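LPXTG-motif cell wall anchor domain protein (Mobiluncus mulieris, PDB 5U5O) probably serves in cell adhesion as part of a giant surface adhesin, this piece comprising Ig-like domains held by intramolecular covalent cross-links. Local coordinates at residues V5-T10 with L120-Q125. Residues are numbered along the deposited sequence; the frame is centred on the assembly and turned at random.
Sequences VGTYAT and LVVYEQ
Thr7 CG2 and the bent side chain of Glu124 form the centre of a face-to-face meeting between two strands that share no hydrogen bond. The methyl comes to 3.5 Å from Glu124 CB and to 3.8 Å from Glu124 OE1, the two side chains crossing obliquely. Glu124 CG stands anti to its backbone N (chi1 -163°), and a turn at chi2 (80°) folds the carboxylate back along the methyl. Nearer the start of strand 5-10, Val5 CG2 meets Glu124 CG at 3.8 Å, the two side chains crossing nearly at a right angle. Further along, Ala9 CB packs against Val122 CG2 at 3.9 Å. What fixes Thr7 is covalent: its OG1, set between backbone N and carbonyl carbon, is joined to Gln160 CD, the ester cross-link of a T-Q domain, and Val122 and Ala9 both touch Gln160. Glu124 OE1 lies close to Asp31 OD2, an approach of like charges at the buried Glu124 that would probably raise the pKa of one acid. The strands, 151° apart in direction and with segment axes approaching to 7.2 Å, belong to opposing sheets of an Ig-like sandwich: 5-10 pairs with strand 26-36, while 120-125 lies between strands 43-52 and 150-178.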
loop_
_atom_site.group_PDB
_atom_site.type_symbol
_atom_site.label_atom_id
_atom_site.label_comp_id
_atom_site.label_asym_id
_atom_site.label_seq_id
_atom_site.Cartn_x
_atom_site.Cartn_y
_atom_site.Cartn_z
ATOM N N VAL A 5 -3.614 -12.704 26.775
ATOM C CA VAL A 5 -3.557 -11.370 26.173
ATOM C C VAL A 5 -4.065 -11.469 24.750
ATOM O O VAL A 5 -3.801 -12.401 24.011
ATOM C CB VAL A 5 -2.138 -10.743 26.313
ATOM C CG1 VAL A 5 -1.077 -11.505 25.547
ATOM C CG2 VAL A 5 -2.146 -9.273 25.880
ATOM N N GLY A 6 -4.781 -10.419 24.351
ATOM C CA GLY A 6 -5.239 -10.240 22.974
ATOM C C GLY A 6 -5.143 -8.761 22.601
ATOM O O GLY A 6 -4.887 -7.908 23.460
ATOM N N THR A 7 -5.331 -8.457 21.318
ATOM C CA THR A 7 -5.205 -7.090 20.847
ATOM C C THR A 7 -6.183 -6.852 19.719
ATOM O O THR A 7 -6.559 -7.758 18.978
ATOM C CB THR A 7 -3.782 -6.816 20.352
ATOM O OG1 THR A 7 -3.458 -7.755 19.322
ATOM C CG2 THR A 7 -2.742 -6.825 21.434
ATOM N N TYR A 8 -6.538 -5.577 19.562
ATOM C CA TYR A 8 -7.286 -5.109 18.393
ATOM C C TYR A 8 -6.584 -3.857 17.876
ATOM O O TYR A 8 -6.404 -2.900 18.620
ATOM C CB TYR A 8 -8.719 -4.795 18.775
ATOM C CG TYR A 8 -9.559 -4.253 17.636
ATOM C CD1 TYR A 8 -9.834 -5.048 16.518
ATOM C CD2 TYR A 8 -10.092 -2.957 17.667
ATOM C CE1 TYR A 8 -10.609 -4.579 15.463
ATOM C CE2 TYR A 8 -10.882 -2.487 16.619
ATOM C CZ TYR A 8 -11.131 -3.296 15.516
ATOM O OH TYR A 8 -11.907 -2.835 14.472
ATOM N N ALA A 9 -6.124 -3.941 16.642
ATOM C CA ALA A 9 -5.345 -2.847 16.034
ATOM C C ALA A 9 -6.188 -1.987 15.108
ATOM O O ALA A 9 -6.929 -2.519 14.289
ATOM C CB ALA A 9 -4.188 -3.432 15.269
ATOM N N THR A 10 -6.056 -0.661 15.229
ATOM C CA THR A 10 -6.730 0.268 14.331
ATOM C C THR A 10 -5.795 1.421 14.000
ATOM O O THR A 10 -4.808 1.651 14.700
ATOM C CB THR A 10 -8.014 0.847 14.944
ATOM O OG1 THR A 10 -7.716 1.418 16.219
ATOM C CG2 THR A 10 -9.058 -0.219 15.124
ATOM N N LEU A 120 0.366 -5.423 7.633
ATOM C CA LEU A 120 0.995 -5.266 8.947
ATOM C C LEU A 120 0.276 -6.062 10.031
ATOM O O LEU A 120 -0.915 -6.322 9.933
ATOM C CB LEU A 120 0.998 -3.793 9.353
ATOM C CG LEU A 120 1.554 -2.815 8.321
ATOM C CD1 LEU A 120 1.465 -1.379 8.824
ATOM C CD2 LEU A 120 3.000 -3.131 7.975
ATOM N N VAL A 121 0.993 -6.336 11.109
ATOM C CA VAL A 121 0.397 -7.054 12.231
ATOM C C VAL A 121 1.087 -6.649 13.529
ATOM O O VAL A 121 2.296 -6.449 13.561
ATOM C CB VAL A 121 0.412 -8.591 11.983
ATOM C CG1 VAL A 121 1.846 -9.106 11.911
ATOM C CG2 VAL A 121 -0.422 -9.339 13.023
ATOM N N VAL A 122 0.284 -6.568 14.591
ATOM C CA VAL A 122 0.730 -6.260 15.949
ATOM C C VAL A 122 0.894 -7.576 16.733
ATOM O O VAL A 122 0.030 -8.473 16.656
ATOM C CB VAL A 122 -0.312 -5.411 16.669
ATOM C CG1 VAL A 122 0.004 -5.253 18.152
ATOM C CG2 VAL A 122 -0.378 -4.052 15.994
ATOM N N TYR A 123 2.030 -7.709 17.408
ATOM C CA TYR A 123 2.322 -8.789 18.368
ATOM C C TYR A 123 2.299 -8.155 19.749
ATOM O O TYR A 123 2.622 -6.969 19.906
ATOM C CB TYR A 123 3.711 -9.332 18.066
ATOM C CG TYR A 123 3.780 -10.392 16.966
ATOM C CD1 TYR A 123 2.812 -10.497 15.959
ATOM C CD2 TYR A 123 4.826 -11.321 16.964
ATOM C CE1 TYR A 123 2.890 -11.488 14.982
ATOM C CE2 TYR A 123 4.911 -12.305 15.990
ATOM C CZ TYR A 123 3.944 -12.384 15.007
ATOM O OH TYR A 123 4.048 -13.368 14.052
ATOM N N GLU A 124 1.924 -8.946 20.768
ATOM C CA GLU A 124 1.826 -8.441 22.147
ATOM C C GLU A 124 2.289 -9.513 23.124
ATOM O O GLU A 124 2.070 -10.727 22.896
ATOM C CB GLU A 124 0.387 -8.057 22.505
ATOM C CG GLU A 124 0.252 -7.166 23.736
ATOM C CD GLU A 124 0.549 -5.697 23.439
ATOM O OE1 GLU A 124 0.598 -5.302 22.250
ATOM O OE2 GLU A 124 0.775 -4.952 24.408
ATOM N N GLN A 125 2.950 -9.087 24.188
ATOM C CA GLN A 125 3.297 -10.001 25.285
ATOM C C GLN A 125 2.888 -9.397 26.610
ATOM O O GLN A 125 2.914 -8.152 26.808
ATOM C CB GLN A 125 4.787 -10.340 25.287
ATOM C CG GLN A 125 5.326 -10.834 23.947
ATOM C CD GLN A 125 5.634 -9.676 22.984
ATOM O OE1 GLN A 125 6.215 -8.677 23.388
ATOM N NE2 GLN A 125 5.215 -9.803 21.724
#